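Local coordinates for protein putative TIM-barrel metal-dependent hydrolase (Mycobacterium avium subsp. paratuberculosis S397, PDB 4DZI) that is probably a metal-dependent hydrolase of the amidohydrolase superfamily, a TIM-barrel enzyme that holds two cadmium ions in its crystallised bimetal site, at residues Arg344-Val348 and Asp349-Phe353; Ala218-Glu222 and Ala223-Val227; Arg382-Met385 and Arg386-Leu390. All coordinates share one frame; numbering follows the deposited sequence.

Contact 1 of 3, residues Arg344-Val348 and Asp349-Phe353; sequences RVIGV and DKILF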
loop_
_atom_site.group_PDB
_atom_site.type_symbol
_atom_site.label_atom_id
_atom_site.label_comp_id
_atom_site.label_asym_id
_atom_site.label_seq_id
_atom_site.Cartn_x
_atom_site.Cartn_y
_atom_site.Cartn_z
ATOM N N ARG C 344 20.621 -1.170 -11.239
ATOM C CA ARG C 344 20.463 -2.548 -11.715
ATOM C C ARG C 344 19.052 -2.818 -12.197
ATOM O O ARG C 344 18.843 -3.480 -13.226
ATOM C CB ARG C 344 20.845 -3.526 -10.612
ATOM C CG ARG C 344 22.356 -3.663 -10.457
ATOM C CD ARG C 344 22.770 -4.932 -9.721
ATOM N NE ARG C 344 22.412 -4.883 -8.309
ATOM C CZ ARG C 344 23.169 -4.332 -7.364
ATOM N NH1 ARG C 344 24.332 -3.778 -7.676
ATOM N NH2 ARG C 344 22.757 -4.333 -6.106
ATOM N N VAL C 345 18.084 -2.257 -11.471
ATOM C CA VAL C 345 16.671 -2.477 -11.760
ATOM C C VAL C 345 16.076 -1.633 -12.884
ATOM O O VAL C 345 15.363 -2.162 -13.741
ATOM C CB VAL C 345 15.867 -2.257 -10.472
ATOM C CG1 VAL C 345 14.379 -2.215 -10.751
ATOM C CG2 VAL C 345 16.211 -3.353 -9.486
ATOM N N ILE C 346 16.319 -0.312 -12.870
ATOM C CA ILE C 346 15.712 0.522 -13.888
ATOM C C ILE C 346 16.679 1.049 -14.933
ATOM O O ILE C 346 16.239 1.574 -15.957
ATOM C CB ILE C 346 14.941 1.717 -13.278
ATOM C CG1 ILE C 346 15.899 2.680 -12.581
ATOM C CG2 ILE C 346 13.874 1.223 -12.308
ATOM C CD1 ILE C 346 15.255 3.991 -12.132
ATOM N N GLY C 347 17.980 0.902 -14.672
ATOM C CA GLY C 347 19.021 1.412 -15.588
ATOM C C GLY C 347 19.555 2.736 -15.063
ATOM O O GLY C 347 18.774 3.602 -14.609
ATOM N N VAL C 348 20.873 2.913 -15.106
ATOM C CA VAL C 348 21.441 4.133 -14.599
ATOM C C VAL C 348 20.892 5.360 -15.351
ATOM O O VAL C 348 20.853 6.474 -14.786
ATOM C CB VAL C 348 22.965 4.081 -14.695
ATOM C CG1 VAL C 348 23.391 4.031 -16.154
ATOM C CG2 VAL C 348 23.584 5.253 -13.965
ATOM N N ASP C 349 20.455 5.164 -16.599
ATOM C CA ASP C 349 19.983 6.306 -17.383
ATOM C C ASP C 349 18.652 6.871 -16.900
ATOM O O ASP C 349 18.231 7.952 -17.329
ATOM C CB ASP C 349 19.882 5.955 -18.870
ATOM C CG ASP C 349 18.908 4.814 -19.131
ATOM O OD1 ASP C 349 19.185 3.672 -18.682
ATOM O OD2 ASP C 349 17.871 5.067 -19.775
ATOM N N LYS C 350 17.965 6.158 -15.997
ATOM C CA LYS C 350 16.677 6.632 -15.523
ATOM C C LYS C 350 16.740 7.263 -14.132
ATOM O O LYS C 350 15.700 7.698 -13.599
ATOM C CB LYS C 350 15.665 5.467 -15.529
ATOM C CG LYS C 350 15.278 5.063 -16.961
ATOM C CD LYS C 350 14.761 6.264 -17.749
ATOM C CE LYS C 350 13.865 5.861 -18.905
ATOM N NZ LYS C 350 14.680 5.530 -20.091
ATOM N N ILE C 351 17.941 7.330 -13.556
ATOM C CA ILE C 351 18.103 7.876 -12.199
ATOM C C ILE C 351 18.407 9.373 -12.290
ATOM O O ILE C 351 19.338 9.778 -12.990
ATOM C CB ILE C 351 19.220 7.138 -11.452
ATOM C CG1 ILE C 351 18.835 5.668 -11.268
ATOM C CG2 ILE C 351 19.498 7.784 -10.105
ATOM C CD1 ILE C 351 19.932 4.859 -10.582
ATOM N N LEU C 352 17.589 10.171 -11.609
ATOM C CA LEU C 352 17.766 11.615 -11.619
ATOM C C LEU C 352 18.197 12.203 -10.299
ATOM O O LEU C 352 17.617 11.925 -9.239
ATOM C CB LEU C 352 16.458 12.296 -12.031
ATOM C CG LEU C 352 15.910 11.995 -13.426
ATOM C CD1 LEU C 352 14.522 12.554 -13.658
ATOM C CD2 LEU C 352 16.886 12.609 -14.434
ATOM N N PHE C 353 19.174 13.095 -10.346
ATOM C CA PHE C 353 19.447 13.947 -9.197
ATOM C C PHE C 353 18.396 15.035 -8.973
ATOM O O PHE C 353 18.060 15.796 -9.887
ATOM C CB PHE C 353 20.839 14.568 -9.371
ATOM C CG PHE C 353 20.999 15.906 -8.721
ATOM C CD1 PHE C 353 20.994 16.046 -7.340
ATOM C CD2 PHE C 353 21.164 17.034 -9.516
ATOM C CE1 PHE C 353 21.164 17.303 -6.762
ATOM C CE2 PHE C 353 21.319 18.290 -8.950
ATOM C CZ PHE C 353 21.353 18.422 -7.577
#

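Contact 2 of 3, residues Ala218-Glu222 and Ala223-Val227; sequences ARLAE and AGVPV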
loop_
_atom_site.group_PDB
_atom_site.type_symbol
_atom_site.label_atom_id
_atom_site.label_comp_id
_atom_site.label_asym_id
_atom_site.label_seq_id
_atom_site.Cartn_x
_atom_site.Cartn_y
_atom_site.Cartn_z
ATOM N N ALA C 218 -1.866 12.276 -25.446
ATOM C CA ALA C 218 -1.396 12.432 -26.834
ATOM C C ALA C 218 -0.770 13.824 -27.077
ATOM O O ALA C 218 0.271 13.930 -27.749
ATOM C CB ALA C 218 -2.519 12.147 -27.848
ATOM N N ARG C 219 -1.390 14.883 -26.540
ATOM C CA ARG C 219 -0.775 16.208 -26.659
ATOM C C ARG C 219 0.642 16.242 -26.060
ATOM O O ARG C 219 1.568 16.784 -26.650
ATOM C CB ARG C 219 -1.628 17.305 -26.031
ATOM C CG ARG C 219 -2.928 17.637 -26.747
ATOM C CD ARG C 219 -2.725 18.305 -28.104
ATOM N NE ARG C 219 -3.797 19.278 -28.374
ATOM C CZ ARG C 219 -5.032 18.984 -28.792
ATOM N NH1 ARG C 219 -5.412 17.725 -29.009
ATOM N NH2 ARG C 219 -5.902 19.969 -28.994
ATOM N N LEU C 220 0.822 15.667 -24.873
ATOM C CA LEU C 220 2.137 15.746 -24.242
ATOM C C LEU C 220 3.148 14.901 -25.003
ATOM O O LEU C 220 4.307 15.278 -25.174
ATOM C CB LEU C 220 2.050 15.251 -22.780
ATOM C CG LEU C 220 1.209 16.153 -21.889
ATOM C CD1 LEU C 220 1.009 15.484 -20.533
ATOM C CD2 LEU C 220 1.907 17.496 -21.730
ATOM N N ALA C 221 2.723 13.706 -25.419
ATOM C CA ALA C 221 3.642 12.801 -26.041
ATOM C C ALA C 221 4.127 13.384 -27.391
ATOM O O ALA C 221 5.304 13.317 -27.703
ATOM C CB ALA C 221 2.942 11.457 -26.251
ATOM N N GLU C 222 3.210 13.993 -28.145
ATOM C CA GLU C 222 3.553 14.594 -29.457
ATOM C C GLU C 222 4.446 15.793 -29.286
ATOM O O GLU C 222 5.306 16.066 -30.130
ATOM C CB GLU C 222 2.276 15.066 -30.199
ATOM C CG GLU C 222 1.273 13.971 -30.518
ATOM C CD GLU C 222 1.911 12.742 -31.138
ATOM O OE1 GLU C 222 1.422 11.625 -30.864
ATOM O OE2 GLU C 222 2.899 12.886 -31.891
ATOM N N ALA C 223 4.244 16.519 -28.184
ATOM C CA ALA C 223 5.057 17.697 -27.895
ATOM C C ALA C 223 6.429 17.356 -27.306
ATOM O O ALA C 223 7.295 18.218 -27.198
ATOM C CB ALA C 223 4.303 18.636 -26.962
ATOM N N GLY C 224 6.625 16.104 -26.914
ATOM C CA GLY C 224 7.863 15.698 -26.247
ATOM C C GLY C 224 8.001 16.250 -24.836
ATOM O O GLY C 224 9.122 16.337 -24.298
ATOM N N VAL C 225 6.871 16.573 -24.212
ATOM C CA VAL C 225 6.853 17.138 -22.865
ATOM C C VAL C 225 6.443 16.054 -21.846
ATOM O O VAL C 225 5.329 15.489 -21.935
ATOM C CB VAL C 225 5.869 18.336 -22.804
ATOM C CG1 VAL C 225 5.537 18.711 -21.358
ATOM C CG2 VAL C 225 6.453 19.536 -23.560
ATOM N N PRO C 226 7.336 15.758 -20.876
ATOM C CA PRO C 226 6.997 14.724 -19.889
ATOM C C PRO C 226 5.908 15.143 -18.917
ATOM O O PRO C 226 5.699 16.327 -18.667
ATOM C CB PRO C 226 8.315 14.495 -19.126
ATOM C CG PRO C 226 9.364 15.286 -19.821
ATOM C CD PRO C 226 8.687 16.314 -20.678
ATOM N N VAL C 227 5.228 14.152 -18.351
ATOM C CA VAL C 227 4.358 14.386 -17.215
ATOM C C VAL C 227 5.184 14.111 -15.969
ATOM O O VAL C 227 5.860 13.079 -15.862
ATOM C CB VAL C 227 3.095 13.488 -17.245
ATOM C CG1 VAL C 227 3.456 12.015 -17.462
ATOM C CG2 VAL C 227 2.262 13.707 -15.982
#

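Contact 3 of 3, residues Arg382-Met385 and Arg386-Leu390; sequences RKIM and RDNAL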
loop_
_atom_site.group_PDB
_atom_site.type_symbol
_atom_site.label_atom_id
_atom_site.label_comp_id
_atom_site.label_asym_id
_atom_site.label_seq_id
_atom_site.Cartn_x
_atom_site.Cartn_y
_atom_site.Cartn_z
ATOM N N ARG C 382 27.977 11.845 -14.184
ATOM C CA ARG C 382 27.554 12.908 -15.126
ATOM C C ARG C 382 26.151 12.664 -15.670
ATOM O O ARG C 382 25.385 13.615 -15.866
ATOM C CB ARG C 382 28.604 13.067 -16.244
ATOM C CG ARG C 382 28.171 13.814 -17.515
ATOM C CD ARG C 382 28.098 15.318 -17.307
ATOM N NE ARG C 382 27.823 16.041 -18.547
ATOM C CZ ARG C 382 28.722 16.770 -19.214
ATOM N NH1 ARG C 382 29.980 16.865 -18.779
ATOM N NH2 ARG C 382 28.353 17.417 -20.318
ATOM N N LYS C 383 25.743 11.396 -15.836
ATOM C CA LYS C 383 24.389 11.125 -16.291
ATOM C C LYS C 383 23.412 11.479 -15.190
ATOM O O LYS C 383 22.410 12.154 -15.426
ATOM C CB LYS C 383 24.174 9.643 -16.647
ATOM C CG LYS C 383 24.949 9.195 -17.877
ATOM C CD LYS C 383 24.659 7.728 -18.142
ATOM C CE LYS C 383 25.212 7.373 -19.525
ATOM N NZ LYS C 383 24.808 6.019 -20.001
ATOM N N ILE C 384 23.687 10.984 -13.986
ATOM C CA ILE C 384 22.760 11.178 -12.859
ATOM C C ILE C 384 22.624 12.656 -12.479
ATOM O O ILE C 384 21.514 13.160 -12.206
ATOM C CB ILE C 384 23.222 10.343 -11.661
ATOM C CG1 ILE C 384 23.023 8.852 -12.007
ATOM C CG2 ILE C 384 22.413 10.681 -10.418
ATOM C CD1 ILE C 384 23.653 7.927 -10.990
ATOM N N MET C 385 23.746 13.368 -12.490
ATOM C CA MET C 385 23.728 14.782 -12.096
ATOM C C MET C 385 23.311 15.791 -13.153
ATOM O O MET C 385 23.004 16.940 -12.834
ATOM C CB MET C 385 25.119 15.179 -11.568
ATOM C CG MET C 385 25.584 14.399 -10.345
ATOM S SD MET C 385 24.484 14.535 -8.898
ATOM C CE MET C 385 24.595 16.261 -8.465
ATOM N N ARG C 386 23.298 15.372 -14.407
ATOM C CA ARG C 386 23.035 16.312 -15.479
ATOM C C ARG C 386 22.363 15.724 -16.718
ATOM O O ARG C 386 21.308 16.172 -17.137
ATOM C CB ARG C 386 24.370 16.944 -15.868
ATOM C CG ARG C 386 24.239 17.929 -16.991
ATOM C CD ARG C 386 25.584 18.532 -17.321
ATOM N NE ARG C 386 25.328 19.380 -18.473
ATOM C CZ ARG C 386 24.892 20.642 -18.433
ATOM N NH1 ARG C 386 24.721 21.298 -17.283
ATOM N NH2 ARG C 386 24.620 21.267 -19.575
ATOM N N ASP C 387 22.979 14.713 -17.337
ATOM C CA ASP C 387 22.491 14.378 -18.665
ATOM C C ASP C 387 21.207 13.560 -18.720
ATOM O O ASP C 387 20.454 13.636 -19.704
ATOM C CB ASP C 387 23.596 13.726 -19.457
ATOM C CG ASP C 387 24.684 14.730 -19.810
ATOM O OD1 ASP C 387 24.339 15.870 -20.173
ATOM O OD2 ASP C 387 25.860 14.392 -19.719
ATOM N N ASN C 388 20.922 12.771 -17.683
ATOM C CA ASN C 388 19.659 12.054 -17.728
ATOM C C ASN C 388 18.477 13.019 -17.725
ATOM O O ASN C 388 17.462 12.754 -18.340
ATOM C CB ASN C 388 19.515 11.136 -16.523
ATOM C CG ASN C 388 20.478 9.958 -16.585
ATOM O OD1 ASN C 388 21.024 9.634 -17.638
ATOM N ND2 ASN C 388 20.682 9.313 -15.456
ATOM N N ALA C 389 18.590 14.111 -16.980
ATOM C CA ALA C 389 17.519 15.125 -16.935
ATOM C C ALA C 389 17.344 15.754 -18.323
ATOM O O ALA C 389 16.239 16.023 -18.739
ATOM C CB ALA C 389 17.838 16.198 -15.909
ATOM N N LEU C 390 18.463 16.000 -19.015
ATOM C CA LEU C 390 18.370 16.577 -20.355
ATOM C C LEU C 390 17.740 15.560 -21.302
ATOM O O LEU C 390 16.919 15.924 -22.151
ATOM C CB LEU C 390 19.761 17.026 -20.834
ATOM C CG LEU C 390 20.269 18.214 -20.022
ATOM C CD1 LEU C 390 21.759 18.439 -20.283
ATOM C CD2 LEU C 390 19.470 19.459 -20.379
HETATM O O HOH W 1 25.627 17.856 -20.863
HETATM O O HOH W 2 20.233 14.055 -14.748
#

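Contact 1 of 3, residues Arg344-Val348 and Asp349-Phe353
Ile346 lays its CD1 methyl against the root of the Lys350 side chain, and the two chains run at a slant to each other, CD1 sitting 3.7 Å from Lys350 CB. The same methyl of Ile346, CD1, reaches Ile351 CG1 at 4.0 Å. Ile346 gets there because its CG1 is wedged between backbone N and carbonyl carbon (chi1 66°), which sends the ethyl branch towards Lys350 and Ile351. Ile351 CG1 also passes 3.9 Å from Gly347 O. Gly347 leaves helix 339-346 with positive phi, and a short 3-10 turn follows: Lys350 N bonds to Gly347 O (3.0 Å) and Ile351 N to Val348 O (3.3 Å). Lys350 turns its own end away, bending at chi2 and chi4. Its ammonium makes a cation-pi contact with Trp330; Asp349 has two positions, and in one of them its OD2 forms a salt bridge with Lys350 NZ at 3.2 Å. The contact thus separates its chemistry: the aliphatic carbons of Ile346, Lys350 and Ile351 pack together, with Ile346 also on Val299 of helix 298-312, while the charge of Lys350 is probably stabilised by the Trp330 ring, with a weak bond to Asn327 O and, in one conformer, Asp349 as additions.

Contact 2 of 3, residues Ala218-Glu222 and Ala223-Val227
Leu220 and Val225 are joined by the long bond of a Schellman motif, with Gly224 as its residue of positive phi; it ends helix 214-223 as the chain turns into strand 227-230, one of the parallel strands of the barrel. Backbone bonds define it. Ala223 N keeps the helical pattern with Arg219 O at 3.1 Å. Beyond it the chain reverses: Val225 N reaches back to Leu220 O at 3.0 Å, and inside this loop Gly224 N bonds to Ala221 O at 3.2 Å. The positive phi of Gly224 (70°) lets the next N-H swing back over the last turn.

The apolar part of the motif joins the residues at the two ends of the long bond. Leu220 CD2 meets Val225 CG1 at 3.8 Å, the two side chains slanting across each other. Val225 has CG1 anti to its own N (chi1 165°), which holds that methyl against the leucine, while Leu220 CD1 makes a looser approach to Val227 CB at 4.4 Å. Val192 of the neighbouring strand 192-193 touches both Leu220 and Val225, and Leu287 adds to the cover of Leu220, so this pair ties the helix end to the sheet.

Charged groups stay at the margin. Arg219 directs its guanidinium away from the turn, and its NE forms a salt bridge with Asp182 of helix 174-186. At the backbone of the same residue, Ala223 CB rests 3.3 Å from Arg219 O.

Contact 3 of 3, residues Arg382-Met385 and Arg386-Leu390
Arg382 and Arg386 run side by side, pointing the same way, yet their guanidinium planes stand 90° apart. At the edge of the Arg382 group, in its plane, lies Asp387 OD1; OD2 of the same carboxylate and Arg386 CD approach obliquely. Water 1 lies in plane at the edge of the Arg386 group. The carboxylate is turned 40° from the Arg382 plane. The salt bridge from Arg382 NE to Asp387 OD2, though short at 2.8 Å, is bent, and OD2 is met from above the carboxylate plane. A bend at chi2 (76°) brings Arg382 NE over to Asp387. Water 1 joins the three groups, accepting from Arg382 NH2 and Arg386 NE and donating to Asp387 OD1. Outside this cluster, Arg386 NH1 pairs with Glu116, and Tyr7 makes a cation-pi contact with Arg382.

At 383-385 helix 378-393 widens into a pi-type turn. Asp387 N bonds to Arg382 O at 3.0 Å and Asn388 N to Lys383 O at 2.8 Å, each reaching five residues back. Arg386 N has only weak bonds to Arg382 O and Lys383 O. The Asn388 side chain slants across Lys383, its OD1 3.3 Å from Lys383 CB, while ND2 of Asn388 is given to Ile351 O. Water 2 accepts from Ala389 N at 2.8 Å and probably donates to Lys383 O.

Arg382 NH2 and Arg386 NE are 4.1 Å apart, with water 1 bonded to both and Asp387 beside them; the Asp387 carboxylate and Glu116 would probably offset the like charge of the two arginines.

In the fold
Contacts 1 and 3 touch and belong to successive helices, 339-346 and 378-393; contact 2, its centre about 21 Å and 20 Å from theirs, touches neither. The joint between contacts 1 and 3 is both polar and apolar: Phe353 N gives a probable hydrogen bond to Ile384 O at 3.0 Å, and the Phe353 side chain packs on Met385. Contact 2 is largely buried and apolar, tying helix 214-223 to the parallel strands; contacts 1 and 3 are partly buried, and both add charged groups to their packing. Contacts 1 and 2 follow helix ends through a glycine of positive phi, whereas contact 3 lies within its helix and has a wider turn with two bound waters.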